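Arylsulfatase (Pseudoalteromonas sp. MB47, PDB 7AJ0) removes sulfate groups from the algal polysaccharide fucoidan as a calcium-binding sulfatase that assembles into a hexamer. Local coordinates at the interface of chains A and B and the interface of chains A and C. Coordinates in Å, arbitrary orientation; residue numbers count along the deposited sequence, not the author numbering. Chains: chain A/B/C, Arylsulfatase.

Contact 1: the interface of chains A and B. Residues chain A 13-14; chain B 207, 210-211.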
# COMPACT_ATOMS: atom_id res chain seq x y z
N VAL A 13 -0.26 42.25 -5.31
CA VAL A 13 1.19 42.38 -5.29
C VAL A 13 1.89 41.38 -6.19
O VAL A 13 3.08 41.57 -6.50
CB VAL A 13 1.72 42.23 -3.85
CG1 VAL A 13 0.89 43.05 -2.88
CG2 VAL A 13 1.73 40.76 -3.44
N PHE A 14 1.21 40.33 -6.63
CA PHE A 14 1.85 39.25 -7.37
C PHE A 14 1.59 39.29 -8.87
O PHE A 14 2.49 38.97 -9.66
CB PHE A 14 1.40 37.89 -6.82
CG PHE A 14 1.96 37.57 -5.46
CD1 PHE A 14 3.30 37.27 -5.31
CD2 PHE A 14 1.14 37.58 -4.34
CE1 PHE A 14 3.82 36.98 -4.06
CE2 PHE A 14 1.65 37.28 -3.09
CZ PHE A 14 2.99 36.98 -2.95
N LYS B 207 7.77 41.19 -3.30
CA LYS B 207 6.33 41.08 -3.51
C LYS B 207 5.63 40.49 -2.29
O LYS B 207 4.63 41.04 -1.82
CB LYS B 207 6.05 40.22 -4.74
CG LYS B 207 6.39 40.88 -6.06
CD LYS B 207 6.20 39.93 -7.23
CE LYS B 207 6.43 40.64 -8.56
NZ LYS B 207 6.49 39.69 -9.70
N GLN B 210 5.09 42.60 1.05
CA GLN B 210 4.09 43.66 1.08
C GLN B 210 2.88 43.27 1.91
O GLN B 210 2.16 44.15 2.40
CB GLN B 210 3.66 44.02 -0.34
CG GLN B 210 4.37 45.23 -0.93
CD GLN B 210 4.80 45.03 -2.37
OE1 GLN B 210 6.00 45.02 -2.67
NE2 GLN B 210 3.83 44.86 -3.26
N LEU B 211 2.63 41.97 2.08
CA LEU B 211 1.53 41.46 2.89
C LEU B 211 2.00 40.95 4.24
O LEU B 211 1.27 40.20 4.91
CB LEU B 211 0.80 40.36 2.12
CG LEU B 211 0.24 40.81 0.77
CD1 LEU B 211 -0.16 39.62 -0.09
CD2 LEU B 211 -0.95 41.75 0.97
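An N-terminal loop of chain A lies here against the end of helix 202-208 of chain B and the 3-10 turn 209-211 that follows it. A:Val13 carries most of the chain A side of the contact, its two methyls splitting the work. CG2 reaches the last helical turn, 3.3 Å from the backbone carbonyl O of B:Lys207, and its other flank meets methyl CD1 of B:Leu211 at 4.0 Å. CG1, which stands anti to the carbonyl carbon (chi1 of the residue -46°), turns to B:Gln210 and lies 3.9 Å from its CB. The bent B:Gln210 chain runs antiparallel alongside A:Val13, bringing amide nitrogen NE2 to 3.4 Å from A:Val13 CB. B:Lys207 runs extended beyond CG, and its methylenes pass the backbone carbonyl of A:Val13, with CG 3.4 Å from A:Val13 O. CB of B:Lys207 stands above the A:Phe14 ring plane, just outside the rim, 4.0 Å from A:Phe14 CE1. The same face carries A:Val13 CG2 near the rim, which probably helps hold the ring in place. Among the residues described the contacts are van der Waals, and they probably help hold the N-terminal segment on the adjacent subunit of the hexamer.

Contact 2: the interface of chains A and C. Residues chain A 75-77, 287, 289, 292; chain C 471-472.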
# COMPACT_ATOMS: atom_id res chain seq x y z
N ALA A 75 21.83 7.49 -22.79
CA ALA A 75 21.59 6.93 -21.46
C ALA A 75 20.48 5.88 -21.47
O ALA A 75 20.44 5.04 -20.56
CB ALA A 75 21.22 8.05 -20.49
N ILE A 76 19.60 5.90 -22.47
CA ILE A 76 18.52 4.93 -22.58
C ILE A 76 18.63 4.14 -23.89
O ILE A 76 17.64 3.59 -24.37
CB ILE A 76 17.14 5.60 -22.46
CG1 ILE A 76 16.99 6.73 -23.47
CG2 ILE A 76 16.92 6.12 -21.05
CD1 ILE A 76 15.59 7.31 -23.55
N GLY A 77 19.82 4.08 -24.47
CA GLY A 77 20.04 3.26 -25.65
C GLY A 77 19.40 3.77 -26.92
O GLY A 77 18.95 2.96 -27.74
N ALA A 287 19.85 -0.07 -27.85
CA ALA A 287 18.87 -0.83 -27.08
C ALA A 287 18.24 -1.95 -27.91
O ALA A 287 17.90 -3.00 -27.36
CB ALA A 287 17.78 0.09 -26.54
N MET A 289 15.29 -2.12 -29.47
CA MET A 289 13.88 -2.30 -29.18
C MET A 289 13.07 -1.40 -30.10
O MET A 289 13.53 -0.32 -30.48
CB MET A 289 13.56 -1.97 -27.71
CG MET A 289 14.07 -3.01 -26.73
SD MET A 289 13.10 -4.54 -26.76
CE MET A 289 11.61 -4.04 -25.91
N ARG A 292 12.85 2.39 -29.32
CA ARG A 292 14.11 3.10 -29.41
C ARG A 292 14.59 3.19 -30.85
O ARG A 292 15.12 4.23 -31.27
CB ARG A 292 15.17 2.42 -28.55
CG ARG A 292 14.83 2.35 -27.07
CD ARG A 292 14.84 3.72 -26.39
NE ARG A 292 14.63 3.58 -24.95
CZ ARG A 292 13.48 3.83 -24.32
NH1 ARG A 292 12.42 4.26 -24.98
NH2 ARG A 292 13.41 3.66 -23.01
N ASN C 471 17.71 0.08 -20.35
CA ASN C 471 17.35 0.89 -21.51
C ASN C 471 15.84 1.12 -21.56
O ASN C 471 15.39 2.22 -21.91
CB ASN C 471 17.82 0.21 -22.80
CG ASN C 471 19.32 0.24 -22.97
OD1 ASN C 471 19.99 1.20 -22.60
ND2 ASN C 471 19.86 -0.83 -23.54
N MET C 472 15.05 0.10 -21.22
CA MET C 472 13.60 0.18 -21.33
C MET C 472 12.92 0.59 -20.03
O MET C 472 11.79 1.10 -20.07
CB MET C 472 13.03 -1.18 -21.76
CG MET C 472 13.54 -1.67 -23.11
SD MET C 472 13.30 -0.46 -24.43
CE MET C 472 14.94 0.22 -24.54
O HOH W 1 17.83 -3.18 -24.44
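C:Met472 reaches into chain A between A:Met289 and A:Arg292. Its backbone belongs to a loop, and from CB the chain leaves with CG anti to the carbonyl carbon (chi1 -60°), then bends at both following torsions. CG comes alongside the A:Met289 side chain, 3.9 Å from its CG. The sulfur SD sits nearer, 3.5 Å from A:Met289 CG, and also lies over one face of the A:Arg292 guanidinium, toward its rim. At the tip, methyl CE lies on that same face, 3.4 Å from A:Arg292 NE, and packs against A:Arg292 CG. It also touches A:Ala287 CB at 3.5 Å. On the opposite guanidinium face lies A:Ile76 CD1, so the flat group is packed from both sides. Its edge is used for bonding: NH2 donates to the backbone carbonyl O of C:Asn471 at 2.7 Å, in the carbonyl plane and fairly straight (158° at H). NE donates within chain A to the carbonyl O of A:Ile76 at 3.1 Å, which helps fix the rotation of the group. The C:Asn471 side chain packs its CB on A:Ala287 CB, and a water lies 3.2 Å from C:Asn471 ND2 and 2.9 Å from A:Ala287 O, bridging the two. In the fold, the loop of chain C after strand 466-469 docks where the start of helix 290-311, the loop before it and the 3-10 turn 73-76 of chain A converge.

Contact 3: the interface of chains A and C. Residues chain A 76, 292, 338-340; chain C 340-341, 471, 474-475.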
# COMPACT_ATOMS: atom_id res chain seq x y z
N ILE A 76 19.60 5.90 -22.47
CA ILE A 76 18.52 4.93 -22.58
C ILE A 76 18.63 4.14 -23.89
O ILE A 76 17.64 3.59 -24.37
CB ILE A 76 17.14 5.60 -22.46
CG1 ILE A 76 16.99 6.73 -23.47
CG2 ILE A 76 16.92 6.12 -21.05
CD1 ILE A 76 15.59 7.31 -23.55
N ARG A 292 12.85 2.39 -29.32
CA ARG A 292 14.11 3.10 -29.41
C ARG A 292 14.59 3.19 -30.85
O ARG A 292 15.12 4.23 -31.27
CB ARG A 292 15.17 2.42 -28.55
CG ARG A 292 14.83 2.35 -27.07
CD ARG A 292 14.84 3.72 -26.39
NE ARG A 292 14.63 3.58 -24.95
CZ ARG A 292 13.48 3.83 -24.32
NH1 ARG A 292 12.42 4.26 -24.98
NH2 ARG A 292 13.41 3.66 -23.01
N TYR A 338 10.40 7.69 -22.41
CA TYR A 338 10.96 7.86 -21.08
C TYR A 338 10.83 9.30 -20.62
O TYR A 338 11.07 10.23 -21.40
CB TYR A 338 12.43 7.45 -21.04
CG TYR A 338 13.21 8.10 -19.93
CD1 TYR A 338 13.02 7.71 -18.61
CD2 TYR A 338 14.11 9.12 -20.19
CE1 TYR A 338 13.73 8.31 -17.58
CE2 TYR A 338 14.82 9.72 -19.16
CZ TYR A 338 14.62 9.31 -17.86
OH TYR A 338 15.32 9.91 -16.84
N SER A 339 10.45 9.48 -19.36
CA SER A 339 10.44 10.78 -18.72
C SER A 339 10.89 10.64 -17.28
O SER A 339 10.51 9.68 -16.60
CB SER A 339 9.05 11.42 -18.75
OG SER A 339 9.05 12.63 -18.01
N PRO A 340 11.70 11.59 -16.78
CA PRO A 340 12.13 11.51 -15.38
C PRO A 340 11.03 11.87 -14.39
O PRO A 340 11.19 11.57 -13.19
CB PRO A 340 13.28 12.52 -15.31
CG PRO A 340 12.93 13.53 -16.36
CD PRO A 340 12.25 12.77 -17.47
N PRO C 340 17.03 11.32 -11.62
CA PRO C 340 15.80 10.77 -12.22
C PRO C 340 15.53 9.33 -11.81
O PRO C 340 14.39 8.87 -11.96
CB PRO C 340 16.06 10.87 -13.73
CG PRO C 340 17.55 10.76 -13.84
CD PRO C 340 18.10 11.47 -12.62
N TRP C 341 16.53 8.62 -11.30
CA TRP C 341 16.39 7.19 -11.07
C TRP C 341 15.69 6.92 -9.74
O TRP C 341 15.49 7.81 -8.91
CB TRP C 341 17.75 6.51 -11.09
CG TRP C 341 18.67 6.97 -12.17
CD1 TRP C 341 19.99 7.30 -12.04
CD2 TRP C 341 18.35 7.16 -13.56
NE1 TRP C 341 20.51 7.68 -13.25
CE2 TRP C 341 19.52 7.61 -14.20
CE3 TRP C 341 17.19 7.01 -14.32
CZ2 TRP C 341 19.57 7.89 -15.56
CZ3 TRP C 341 17.23 7.30 -15.67
CH2 TRP C 341 18.41 7.73 -16.28
N ASN C 471 17.71 0.08 -20.35
CA ASN C 471 17.35 0.89 -21.51
C ASN C 471 15.84 1.12 -21.56
O ASN C 471 15.39 2.22 -21.91
CB ASN C 471 17.82 0.21 -22.80
CG ASN C 471 19.32 0.24 -22.97
OD1 ASN C 471 19.99 1.20 -22.60
ND2 ASN C 471 19.86 -0.83 -23.54
N PRO C 474 14.60 2.44 -17.07
CA PRO C 474 15.71 3.02 -16.29
C PRO C 474 15.30 3.45 -14.89
O PRO C 474 16.17 3.53 -14.02
CB PRO C 474 16.15 4.22 -17.14
CG PRO C 474 14.97 4.55 -18.00
CD PRO C 474 14.27 3.25 -18.26
N LYS C 475 14.02 3.73 -14.65
CA LYS C 475 13.54 4.10 -13.33
C LYS C 475 13.11 2.89 -12.51
O LYS C 475 12.50 3.06 -11.45
CB LYS C 475 12.38 5.10 -13.47
CG LYS C 475 12.80 6.41 -14.14
CD LYS C 475 11.70 7.47 -14.22
CE LYS C 475 10.30 6.90 -14.11
NZ LYS C 475 9.28 7.96 -14.39
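A:Tyr338 meets chain C over one ring face, at one edge and at its hydroxyl. C:Pro474 comes over that face just outside the rim, its CG 3.8 Å from A:Tyr338 CD1, while the CG and CD methylenes of C:Lys475 lie close to the ring plane at the CE1 edge. Phenolic OH reaches 3.4 Å from CZ3 of C:Trp341, which lies on the proline's side of the ring and whose side chain crosses the tyrosine at about a right angle; OH also packs on CB of C:Pro340. A:Ile76 CG2 stands over the same tyrosine face toward its rim and touches C:Pro474 CG at 3.9 Å, joining ring and proline. Beside this, the two copies of Pro340 face each other across the two-fold, CB to CB at 3.6 Å. A polar link comes from C:Lys475, bent at chi3 (-22°), whose side-chain amine NZ donates to the backbone carbonyl O of A:Ser339 at 3.1 Å, nearly along the C=O axis. One shell further out, C:Pro340 CG covers the centre of one C:Trp341 face and probably helps steady the indole. A:Arg292 lies beyond the isoleucine; an alanine here would probably leave the carbonyls of C:Asn471 and A:Ile76 without their guanidinium donor and set A:Ile76 freer to shift against C:Pro474. Because the interface is two-fold, each contact recurs with the chains exchanged, and the site probably helps fasten a symmetric pair of subunits within the hexamer.

Contacts 2 and 3 are adjoining parts of one two-fold interface between chains A and C, their C-alpha centres about 8 Å apart, and they share A:Ile76, A:Arg292 and C:Asn471. Contact 1 belongs to a different surface, toward chain B, with its centre about 48 Å from that of contact 2 and about 40 Å from that of contact 3. That surface is not an exact two-fold, so chain A meets chains B and C in different ways: its N-terminal loop reaches one, while loops and the start of helix 290-311 meet the other. Two kinds of interface are likely to be combined in building the hexamer.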